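Local structure of glutathione S-transferase 1 (Ascaris suum, 4Q5F) at residues B[71-76]-B[80-85]; B[101-106]-B[170-175]; B[29-34]-B[207-212]. The protein conjugates reduced glutathione to a wide range of hydrophobic electrophiles and can also act as a glutathione peroxidase, as a sigma-class member of the glutathione transferase superfamily. One frame throughout, in Å; residues are numbered along the deposited sequence.

How the contacts relate
Three contacts illustrate how a glutathione transferase is held together within and between its thioredoxin-like and helical domains. All three are buried, although Trp209 in contact 3 remains partly exposed. Contact 1 stays within the N-terminal domain, contact 2 within the helical one, and contact 3 spans the two, bridging the longest chain separation of the three. Chemistry follows place: contact 1 mixes a backbone hydrogen bond with ligand binding, contact 2 is apolar packing between helices, and in contact 3 Leu32 and Arg31 pack on an indole flanked by charged neighbours. No element is shared, yet the three touch. Tyr80 CE2 lies 3.5 Å from Phe104 CZ. Contacts 1 and 2 also reach the second subunit; contact 3 does not.

Contact 1 (B[71-76]-B[80-85]); sequences EVLAQS and YRYLGR. With GSH (glutathione), chain E.
Ser76 and Tyr80 are joined by a backbone hydrogen bond that closes the first turn of helix 76-86: Tyr80 N donates to Ser76 O at 2.7 Å, with an N-H...O angle of 161°. The same carbonyl oxygen also lies over one face of the Tyr80 ring, 3.1 Å above its plane and displaced toward the rim. The ring is laid along the first turn because Tyr80 CG stands anti to its own carbonyl carbon (chi1 -56°), which carries the phenol back past Ser76 until its OH is 3.6 Å from Ser76 CB. That hydroxyl is hydrogen-bonded to Leu26 O.

The ligand bonds come from the residues at the helix start. Gln75, at the N-cap position, takes a hydrogen bond from the glutathione amine N1 through OE1. Ser76 grips the adjoining carboxylate twice, its backbone N reaching O11 at 2.8 Å and its OG reaching O12 at 2.6 Å. This placement at a helix N-terminus would probably stabilise the negative charge, and it matches the gamma-glutamyl site of the thioredoxin-like domain. Asp109 of the second subunit is hydrogen-bonded to the same ligand.

The apolar part is slight: Leu73 CD2 approaches Tyr82 CB at 4.1 Å, the two side chains crossing at a slant.

Strand 71-74 is an edge strand, within this chain, of the four-stranded sheet, and Leu73 is hydrogen-bonded through its backbone to Leu66 of strand 65-68. Helix 76-86 packs on that sheet through Tyr82, on helix 27-37 through Leu83, and on helix 167-182 through Tyr80.

Contact 2 (B[101-106]-B[170-175]); sequences DSIFDQ and LVITDS
Val171 O is gripped by two donors of Ser175, the hydroxyl OG at 2.7 Å and the backbone N at 3.1 Å, which arrive from opposite faces of the carbonyl plane. The OG is tilted 30° from that plane. The OG bond ties the serine side chain back onto its own helix, beside the ordinary helical bond from N, where Ser175 also touches Phe107 of helix 94-114.

Across the interface the contact is wholly apolar. Phe104 presents its ring edge: Val171 CG1 sits near the ring plane, 3.5 Å from Phe104 CE1, and Ile172 CG1 meets the neighbouring rim carbon, Phe104 CD1, at 4.0 Å. With Phe104 CG opposite the backbone N (chi1 -175°), the ring swings across to helix 167-182 although its CB does not point there directly. Ile172 runs past the ring in the opposite sense, and its CD1 continues to Ile103 CG1 at 4.4 Å, a looser touch. Trp167 meets Phe104 edge-to-face, while Ile103 is backed by Leu148 and Phe151 of helix 129-155.

The two short helical segments run nearly parallel, at 25°, with their axes 10.7 Å apart, a spacing bridged by the large side chains of Phe104 and Ile172. Such aliphatic-aromatic packing between long helices forms the core of the all-helical C-terminal domain characteristic of the glutathione transferase fold.

Contact 3 (B[29-34]-B[207-212]); sequences GARLIF and KKWIAE
Leu32 and Trp209 make the closest approach between segments 29-34 and 207-212. Leu32 CD2 lies in the indole plane, at the ring edge, 3.7 Å from Trp209 CD1, and the two side chains cross at about a right angle. Arg31 supplies the second touch with the aliphatic part of its chain: its CD comes to 4.1 Å from Trp209 CZ2, on the six-membered ring. The guanidinium plane is turned 47° from that of the indole, so the pair is not stacked. His35, one turn on from Arg31 in helix 27-37, stacks on the Trp209 ring.

The torsions explain how one indole serves both neighbours. Trp209 CG is placed opposite its backbone N (chi1 173°), extending the ring from its helix toward 29-34, where the five-membered ring meets Leu32 and the benzo ring meets Arg31.

A second shell fixes these groups. Glu28 holds both sides of the contact, since its OE2 accepts the hydrogen bond from Trp209 NE1 and its OE1 forms a salt bridge with Arg31 NH1. Asp43 pairs with Arg31 NE, while Ile23 O and Phe21 O accept from NH1 and NH2 respectively. The two carboxylates probably offset the charge of the buried Arg31, which also has Arg45 close by, and the several bonds fix its guanidinium in orientation.

Helix 27-37 packs against strand 16-21 through Ala30 and Arg31, against helix 76-86 through Ile33 and Phe34, and against helix 167-182 through Leu32 and Ile33. Helix 204-212, near the C-terminus, adds a second helical-domain element, beside helix 167-182, against the first helix of the thioredoxin-like domain.

Contact 1 (B[71-76]-B[80-85])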
loop_
_atom_site.group_PDB
_atom_site.type_symbol
_atom_site.label_atom_id
_atom_site.label_comp_id
_atom_site.label_asym_id
_atom_site.label_seq_id
_atom_site.Cartn_x
_atom_site.Cartn_y
_atom_site.Cartn_z
ATOM N N GLU B 71 -2.253 -20.322 -9.915
ATOM C CA GLU B 71 -1.265 -19.255 -9.775
ATOM C C GLU B 71 -1.436 -18.492 -8.465
ATOM O O GLU B 71 -2.550 -18.147 -8.072
ATOM C CB GLU B 71 -1.320 -18.284 -10.955
ATOM C CG GLU B 71 -0.207 -17.243 -10.908
ATOM C CD GLU B 71 -0.120 -16.397 -12.165
ATOM O OE1 GLU B 71 -0.687 -16.800 -13.204
ATOM O OE2 GLU B 71 0.522 -15.326 -12.109
ATOM N N VAL B 72 -0.312 -18.214 -7.812
ATOM C CA VAL B 72 -0.303 -17.630 -6.476
ATOM C C VAL B 72 -0.052 -16.124 -6.513
ATOM O O VAL B 72 0.822 -15.645 -7.238
ATOM C CB VAL B 72 0.781 -18.304 -5.608
ATOM C CG1 VAL B 72 0.867 -17.660 -4.226
ATOM C CG2 VAL B 72 0.501 -19.794 -5.481
ATOM N N LEU B 73 -0.830 -15.392 -5.720
ATOM C CA LEU B 73 -0.674 -13.949 -5.570
ATOM C C LEU B 73 -0.663 -13.596 -4.086
ATOM O O LEU B 73 -1.595 -13.938 -3.355
ATOM C CB LEU B 73 -1.819 -13.213 -6.273
ATOM C CG LEU B 73 -1.876 -11.691 -6.096
ATOM C CD1 LEU B 73 -0.741 -11.002 -6.844
ATOM C CD2 LEU B 73 -3.225 -11.162 -6.552
ATOM N N ALA B 74 0.389 -12.909 -3.648
ATOM C CA ALA B 74 0.532 -12.516 -2.249
ATOM C C ALA B 74 0.164 -11.047 -2.059
ATOM O O ALA B 74 -0.187 -10.363 -3.021
ATOM C CB ALA B 74 1.955 -12.774 -1.773
ATOM N N GLN B 75 0.246 -10.581 -0.813
ATOM C CA GLN B 75 -0.041 -9.190 -0.443
ATOM C C GLN B 75 -1.529 -8.840 -0.553
ATOM O O GLN B 75 -2.094 -8.767 -1.645
ATOM C CB GLN B 75 0.831 -8.211 -1.236
ATOM C CG GLN B 75 2.307 -8.277 -0.856
ATOM C CD GLN B 75 2.601 -7.596 0.469
ATOM O OE1 GLN B 75 1.726 -6.968 1.064
ATOM N NE2 GLN B 75 3.837 -7.719 0.937
ATOM N N SER B 76 -2.138 -8.614 0.609
ATOM C CA SER B 76 -3.579 -8.399 0.744
ATOM C C SER B 76 -4.155 -7.314 -0.171
ATOM O O SER B 76 -5.165 -7.534 -0.841
ATOM C CB SER B 76 -3.906 -8.053 2.199
ATOM O OG SER B 76 -3.216 -6.886 2.610
ATOM N N TYR B 80 -7.061 -7.588 -2.827
ATOM C CA TYR B 80 -8.299 -6.816 -2.816
ATOM C C TYR B 80 -8.555 -6.207 -4.190
ATOM O O TYR B 80 -9.650 -6.323 -4.741
ATOM C CB TYR B 80 -8.232 -5.678 -1.795
ATOM C CG TYR B 80 -7.930 -6.081 -0.368
ATOM C CD1 TYR B 80 -8.207 -7.359 0.098
ATOM C CD2 TYR B 80 -7.376 -5.167 0.521
ATOM C CE1 TYR B 80 -7.932 -7.717 1.407
ATOM C CE2 TYR B 80 -7.097 -5.515 1.826
ATOM C CZ TYR B 80 -7.380 -6.789 2.264
ATOM O OH TYR B 80 -7.102 -7.134 3.565
ATOM N N ARG B 81 -7.532 -5.553 -4.731
ATOM C CA ARG B 81 -7.652 -4.828 -5.987
ATOM C C ARG B 81 -7.912 -5.779 -7.149
ATOM O O ARG B 81 -8.719 -5.488 -8.035
ATOM C CB ARG B 81 -6.379 -4.019 -6.250
ATOM C CG ARG B 81 -6.465 -3.117 -7.476
ATOM C CD ARG B 81 -5.260 -2.192 -7.592
ATOM N NE ARG B 81 -5.014 -1.450 -6.353
ATOM C CZ ARG B 81 -4.085 -1.757 -5.448
ATOM N NH1 ARG B 81 -3.273 -2.795 -5.622
ATOM N NH2 ARG B 81 -3.960 -1.013 -4.359
ATOM N N TYR B 82 -7.222 -6.914 -7.144
ATOM C CA TYR B 82 -7.386 -7.900 -8.202
ATOM C C TYR B 82 -8.819 -8.421 -8.220
ATOM O O TYR B 82 -9.458 -8.470 -9.270
ATOM C CB TYR B 82 -6.409 -9.062 -8.021
ATOM C CG TYR B 82 -6.601 -10.159 -9.039
ATOM C CD1 TYR B 82 -6.088 -10.038 -10.324
ATOM C CD2 TYR B 82 -7.304 -11.313 -8.722
ATOM C CE1 TYR B 82 -6.267 -11.038 -11.262
ATOM C CE2 TYR B 82 -7.488 -12.318 -9.652
ATOM C CZ TYR B 82 -6.967 -12.175 -10.920
ATOM O OH TYR B 82 -7.145 -13.170 -11.852
ATOM N N LEU B 83 -9.318 -8.805 -7.051
ATOM C CA LEU B 83 -10.695 -9.263 -6.921
ATOM C C LEU B 83 -11.675 -8.157 -7.285
ATOM O O LEU B 83 -12.667 -8.394 -7.973
ATOM C CB LEU B 83 -10.961 -9.733 -5.489
ATOM C CG LEU B 83 -10.637 -11.194 -5.172
ATOM C CD1 LEU B 83 -9.349 -11.639 -5.830
ATOM C CD2 LEU B 83 -10.553 -11.402 -3.667
ATOM N N GLY B 84 -11.391 -6.949 -6.812
ATOM C CA GLY B 84 -12.260 -5.813 -7.050
ATOM C C GLY B 84 -12.464 -5.539 -8.524
ATOM O O GLY B 84 -13.591 -5.329 -8.975
ATOM N N ARG B 85 -11.369 -5.544 -9.276
ATOM C CA ARG B 85 -11.420 -5.281 -10.708
ATOM C C ARG B 85 -12.100 -6.421 -11.457
ATOM O O ARG B 85 -12.856 -6.186 -12.400
ATOM C CB ARG B 85 -10.008 -5.052 -11.246
ATOM C CG ARG B 85 -9.449 -3.694 -10.868
ATOM C CD ARG B 85 -7.935 -3.642 -10.928
ATOM N NE ARG B 85 -7.429 -3.640 -12.298
ATOM C CZ ARG B 85 -6.315 -3.025 -12.690
ATOM N NH1 ARG B 85 -5.574 -2.346 -11.820
ATOM N NH2 ARG B 85 -5.939 -3.084 -13.961
HETATM N N1 GSH E . 1.889 -6.692 3.815
HETATM C CA1 GSH E . 1.298 -7.972 3.979
HETATM C C1 GSH E . -0.093 -7.964 3.386
HETATM O O11 GSH E . -0.591 -9.021 2.919
HETATM O O12 GSH E . -0.760 -6.897 3.357
HETATM C CB1 GSH E . 1.223 -8.310 5.459
HETATM C CG1 GSH E . 0.804 -9.776 5.637
HETATM C CD1 GSH E . 1.003 -10.244 7.086
HETATM O OE1 GSH E . 1.590 -9.535 7.874
HETATM N N2 GSH E . 0.486 -11.529 7.493
HETATM C CA2 GSH E . 0.646 -12.023 8.828
HETATM C C2 GSH E . 1.392 -13.348 8.782
HETATM O O2 GSH E . 1.411 -13.999 7.751
HETATM C CB2 GSH E . -0.699 -12.270 9.456
HETATM S SG2 GSH E . -1.631 -10.773 9.499
HETATM N N3 GSH E . 2.059 -13.838 9.969
HETATM C CA3 GSH E . 2.769 -15.090 9.947
HETATM C C3 GSH E . 4.246 -14.846 9.645
HETATM O O31 GSH E . 4.626 -13.717 9.246
HETATM O O32 GSH E . 5.076 -15.779 9.796
#

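Contact 2 (B[101-106]-B[170-175])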
loop_
_atom_site.group_PDB
_atom_site.type_symbol
_atom_site.label_atom_id
_atom_site.label_comp_id
_atom_site.label_asym_id
_atom_site.label_seq_id
_atom_site.Cartn_x
_atom_site.Cartn_y
_atom_site.Cartn_z
ATOM N N ASP B 101 -8.035 3.445 -4.883
ATOM C CA ASP B 101 -6.705 3.116 -4.382
ATOM C C ASP B 101 -6.238 4.168 -3.384
ATOM O O ASP B 101 -5.620 3.847 -2.368
ATOM C CB ASP B 101 -5.697 3.039 -5.531
ATOM C CG ASP B 101 -5.906 1.831 -6.418
ATOM O OD1 ASP B 101 -6.716 0.950 -6.056
ATOM O OD2 ASP B 101 -5.245 1.757 -7.474
ATOM N N SER B 102 -6.544 5.426 -3.683
ATOM C CA SER B 102 -6.059 6.546 -2.891
ATOM C C SER B 102 -6.613 6.509 -1.472
ATOM O O SER B 102 -5.863 6.616 -0.504
ATOM C CB SER B 102 -6.432 7.870 -3.560
ATOM O OG SER B 102 -5.779 8.959 -2.931
ATOM N N ILE B 103 -7.925 6.349 -1.342
ATOM C CA ILE B 103 -8.546 6.376 -0.024
ATOM C C ILE B 103 -8.136 5.165 0.813
ATOM O O ILE B 103 -8.023 5.261 2.033
ATOM C CB ILE B 103 -10.091 6.463 -0.112
ATOM C CG1 ILE B 103 -10.709 6.616 1.284
ATOM C CG2 ILE B 103 -10.666 5.243 -0.814
ATOM C CD1 ILE B 103 -10.291 7.878 2.022
ATOM N N PHE B 104 -7.906 4.029 0.162
ATOM C CA PHE B 104 -7.500 2.834 0.891
ATOM C C PHE B 104 -6.060 2.949 1.381
ATOM O O PHE B 104 -5.727 2.447 2.455
ATOM C CB PHE B 104 -7.664 1.569 0.047
ATOM C CG PHE B 104 -7.377 0.308 0.809
ATOM C CD1 PHE B 104 -8.294 -0.183 1.723
ATOM C CD2 PHE B 104 -6.188 -0.378 0.627
ATOM C CE1 PHE B 104 -8.035 -1.338 2.436
ATOM C CE2 PHE B 104 -5.924 -1.536 1.337
ATOM C CZ PHE B 104 -6.848 -2.016 2.242
ATOM N N ASP B 105 -5.210 3.607 0.598
ATOM C CA ASP B 105 -3.832 3.851 1.011
ATOM C C ASP B 105 -3.790 4.755 2.242
ATOM O O ASP B 105 -2.931 4.597 3.109
ATOM C CB ASP B 105 -3.023 4.488 -0.122
ATOM C CG ASP B 105 -2.497 3.468 -1.119
ATOM O OD1 ASP B 105 -2.671 2.251 -0.897
ATOM O OD2 ASP B 105 -1.893 3.890 -2.128
ATOM N N GLN B 106 -4.712 5.709 2.312
ATOM C CA GLN B 106 -4.789 6.589 3.472
ATOM C C GLN B 106 -5.275 5.795 4.678
ATOM O O GLN B 106 -4.797 5.986 5.798
ATOM C CB GLN B 106 -5.723 7.773 3.210
ATOM C CG GLN B 106 -5.783 8.775 4.357
ATOM C CD GLN B 106 -4.432 9.398 4.661
ATOM O OE1 GLN B 106 -3.580 9.520 3.782
ATOM N NE2 GLN B 106 -4.227 9.790 5.914
ATOM N N LEU B 170 -15.644 -2.075 1.404
ATOM C CA LEU B 170 -15.854 -3.325 2.125
ATOM C C LEU B 170 -14.781 -3.569 3.184
ATOM O O LEU B 170 -15.085 -3.950 4.315
ATOM C CB LEU B 170 -15.882 -4.499 1.143
ATOM C CG LEU B 170 -16.961 -4.444 0.055
ATOM C CD1 LEU B 170 -16.786 -5.593 -0.926
ATOM C CD2 LEU B 170 -18.352 -4.471 0.668
ATOM N N VAL B 171 -13.523 -3.351 2.812
ATOM C CA VAL B 171 -12.405 -3.629 3.707
ATOM C C VAL B 171 -12.300 -2.582 4.812
ATOM O O VAL B 171 -12.067 -2.917 5.974
ATOM C CB VAL B 171 -11.069 -3.688 2.934
ATOM C CG1 VAL B 171 -9.900 -3.950 3.882
ATOM C CG2 VAL B 171 -11.128 -4.767 1.864
ATOM N N ILE B 172 -12.462 -1.315 4.440
ATOM C CA ILE B 172 -12.343 -0.215 5.389
ATOM C C ILE B 172 -13.376 -0.337 6.505
ATOM O O ILE B 172 -13.027 -0.334 7.684
ATOM C CB ILE B 172 -12.493 1.154 4.677
ATOM C CG1 ILE B 172 -11.242 1.448 3.848
ATOM C CG2 ILE B 172 -12.714 2.288 5.685
ATOM C CD1 ILE B 172 -11.383 2.623 2.898
ATOM N N THR B 173 -14.644 -0.447 6.126
ATOM C CA THR B 173 -15.733 -0.465 7.095
ATOM C C THR B 173 -15.664 -1.670 8.032
ATOM O O THR B 173 -16.025 -1.569 9.205
ATOM C CB THR B 173 -17.100 -0.458 6.395
ATOM O OG1 THR B 173 -17.169 -1.542 5.461
ATOM C CG2 THR B 173 -17.309 0.858 5.664
ATOM N N ASP B 174 -15.205 -2.807 7.523
ATOM C CA ASP B 174 -15.078 -4.001 8.352
ATOM C C ASP B 174 -13.996 -3.797 9.402
ATOM O O ASP B 174 -14.182 -4.133 10.572
ATOM C CB ASP B 174 -14.747 -5.228 7.502
ATOM C CG ASP B 174 -14.679 -6.502 8.324
ATOM O OD1 ASP B 174 -15.749 -7.007 8.728
ATOM O OD2 ASP B 174 -13.559 -7.000 8.561
ATOM N N SER B 175 -12.866 -3.241 8.976
ATOM C CA SER B 175 -11.737 -3.012 9.869
ATOM C C SER B 175 -12.091 -1.977 10.933
ATOM O O SER B 175 -11.825 -2.181 12.117
ATOM C CB SER B 175 -10.512 -2.552 9.078
ATOM O OG SER B 175 -10.276 -3.401 7.971
#

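Contact 3 (B[29-34]-B[207-212])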
loop_
_atom_site.group_PDB
_atom_site.type_symbol
_atom_site.label_atom_id
_atom_site.label_comp_id
_atom_site.label_asym_id
_atom_site.label_seq_id
_atom_site.Cartn_x
_atom_site.Cartn_y
_atom_site.Cartn_z
ATOM N N GLY B 29 -10.822 -9.148 4.223
ATOM C CA GLY B 29 -11.043 -8.227 3.126
ATOM C C GLY B 29 -11.413 -8.963 1.853
ATOM O O GLY B 29 -12.411 -8.643 1.210
ATOM N N ALA B 30 -10.612 -9.964 1.502
ATOM C CA ALA B 30 -10.870 -10.781 0.321
ATOM C C ALA B 30 -12.205 -11.514 0.434
ATOM O O ALA B 30 -12.990 -11.530 -0.513
ATOM C CB ALA B 30 -9.740 -11.776 0.118
ATOM N N ARG B 31 -12.453 -12.123 1.592
ATOM C CA ARG B 31 -13.698 -12.849 1.834
ATOM C C ARG B 31 -14.902 -11.955 1.579
ATOM O O ARG B 31 -15.843 -12.347 0.889
ATOM C CB ARG B 31 -13.749 -13.363 3.273
ATOM C CG ARG B 31 -12.674 -14.376 3.625
ATOM C CD ARG B 31 -12.731 -14.739 5.097
ATOM N NE ARG B 31 -11.663 -15.665 5.477
ATOM C CZ ARG B 31 -10.854 -15.516 6.525
ATOM N NH1 ARG B 31 -10.964 -14.471 7.338
ATOM N NH2 ARG B 31 -9.923 -16.428 6.765
ATOM N N LEU B 32 -14.862 -10.753 2.144
ATOM C CA LEU B 32 -15.938 -9.783 1.985
ATOM C C LEU B 32 -16.171 -9.452 0.514
ATOM O O LEU B 32 -17.308 -9.284 0.075
ATOM C CB LEU B 32 -15.607 -8.504 2.752
ATOM C CG LEU B 32 -15.739 -8.595 4.270
ATOM C CD1 LEU B 32 -14.975 -7.469 4.944
ATOM C CD2 LEU B 32 -17.203 -8.558 4.672
ATOM N N ILE B 33 -15.086 -9.361 -0.244
ATOM C CA ILE B 33 -15.174 -9.014 -1.656
ATOM C C ILE B 33 -15.804 -10.156 -2.459
ATOM O O ILE B 33 -16.570 -9.914 -3.390
ATOM C CB ILE B 33 -13.790 -8.636 -2.227
ATOM C CG1 ILE B 33 -13.271 -7.372 -1.539
ATOM C CG2 ILE B 33 -13.868 -8.381 -3.729
ATOM C CD1 ILE B 33 -11.788 -7.120 -1.723
ATOM N N PHE B 34 -15.481 -11.397 -2.099
ATOM C CA PHE B 34 -16.111 -12.551 -2.734
ATOM C C PHE B 34 -17.612 -12.558 -2.467
ATOM O O PHE B 34 -18.418 -12.671 -3.391
ATOM C CB PHE B 34 -15.523 -13.863 -2.212
ATOM C CG PHE B 34 -14.182 -14.205 -2.787
ATOM C CD1 PHE B 34 -14.022 -14.390 -4.150
ATOM C CD2 PHE B 34 -13.086 -14.377 -1.959
ATOM C CE1 PHE B 34 -12.788 -14.716 -4.680
ATOM C CE2 PHE B 34 -11.850 -14.705 -2.480
ATOM C CZ PHE B 34 -11.700 -14.874 -3.843
ATOM N N LYS B 207 -24.378 -8.362 4.883
ATOM C CA LYS B 207 -25.200 -8.593 6.062
ATOM C C LYS B 207 -25.327 -10.087 6.323
ATOM O O LYS B 207 -25.260 -10.540 7.465
ATOM C CB LYS B 207 -26.584 -7.980 5.862
ATOM C CG LYS B 207 -27.413 -7.906 7.129
ATOM C CD LYS B 207 -28.761 -7.256 6.864
ATOM N N LYS B 208 -25.510 -10.848 5.249
ATOM C CA LYS B 208 -25.602 -12.294 5.345
ATOM C C LYS B 208 -24.286 -12.872 5.849
ATOM O O LYS B 208 -24.264 -13.626 6.820
ATOM C CB LYS B 208 -25.952 -12.897 3.982
ATOM N N TRP B 209 -23.192 -12.500 5.193
ATOM C CA TRP B 209 -21.874 -13.030 5.528
ATOM C C TRP B 209 -21.492 -12.776 6.985
ATOM O O TRP B 209 -20.978 -13.667 7.664
ATOM C CB TRP B 209 -20.809 -12.431 4.611
ATOM C CG TRP B 209 -19.417 -12.815 5.003
ATOM C CD1 TRP B 209 -18.365 -11.974 5.224
ATOM C CD2 TRP B 209 -18.928 -14.139 5.239
ATOM N NE1 TRP B 209 -17.249 -12.694 5.573
ATOM C CE2 TRP B 209 -17.568 -14.027 5.589
ATOM C CE3 TRP B 209 -19.507 -15.410 5.182
ATOM C CZ2 TRP B 209 -16.779 -15.135 5.884
ATOM C CZ3 TRP B 209 -18.722 -16.509 5.474
ATOM C CH2 TRP B 209 -17.373 -16.366 5.820
ATOM N N ILE B 210 -21.738 -11.558 7.457
ATOM C CA ILE B 210 -21.392 -11.184 8.825
ATOM C C ILE B 210 -22.132 -12.060 9.835
ATOM O O ILE B 210 -21.608 -12.365 10.907
ATOM C CB ILE B 210 -21.682 -9.683 9.085
ATOM C CG1 ILE B 210 -20.655 -8.828 8.333
ATOM C CG2 ILE B 210 -21.658 -9.365 10.589
ATOM C CD1 ILE B 210 -20.761 -7.332 8.572
ATOM N N ALA B 211 -23.345 -12.474 9.481
ATOM C CA ALA B 211 -24.173 -13.282 10.372
ATOM C C ALA B 211 -23.654 -14.718 10.489
ATOM O O ALA B 211 -23.741 -15.330 11.554
ATOM C CB ALA B 211 -25.623 -13.279 9.892
ATOM N N GLU B 212 -23.102 -15.240 9.396
ATOM C CA GLU B 212 -22.732 -16.653 9.304
ATOM C C GLU B 212 -21.252 -16.893 9.581
ATOM O O GLU B 212 -20.868 -17.979 10.015
ATOM C CB GLU B 212 -23.058 -17.200 7.909
ATOM C CG GLU B 212 -24.449 -16.860 7.402
ATOM C CD GLU B 212 -24.663 -17.254 5.952
ATOM O OE1 GLU B 212 -23.707 -17.749 5.317
ATOM O OE2 GLU B 212 -25.791 -17.065 5.445
#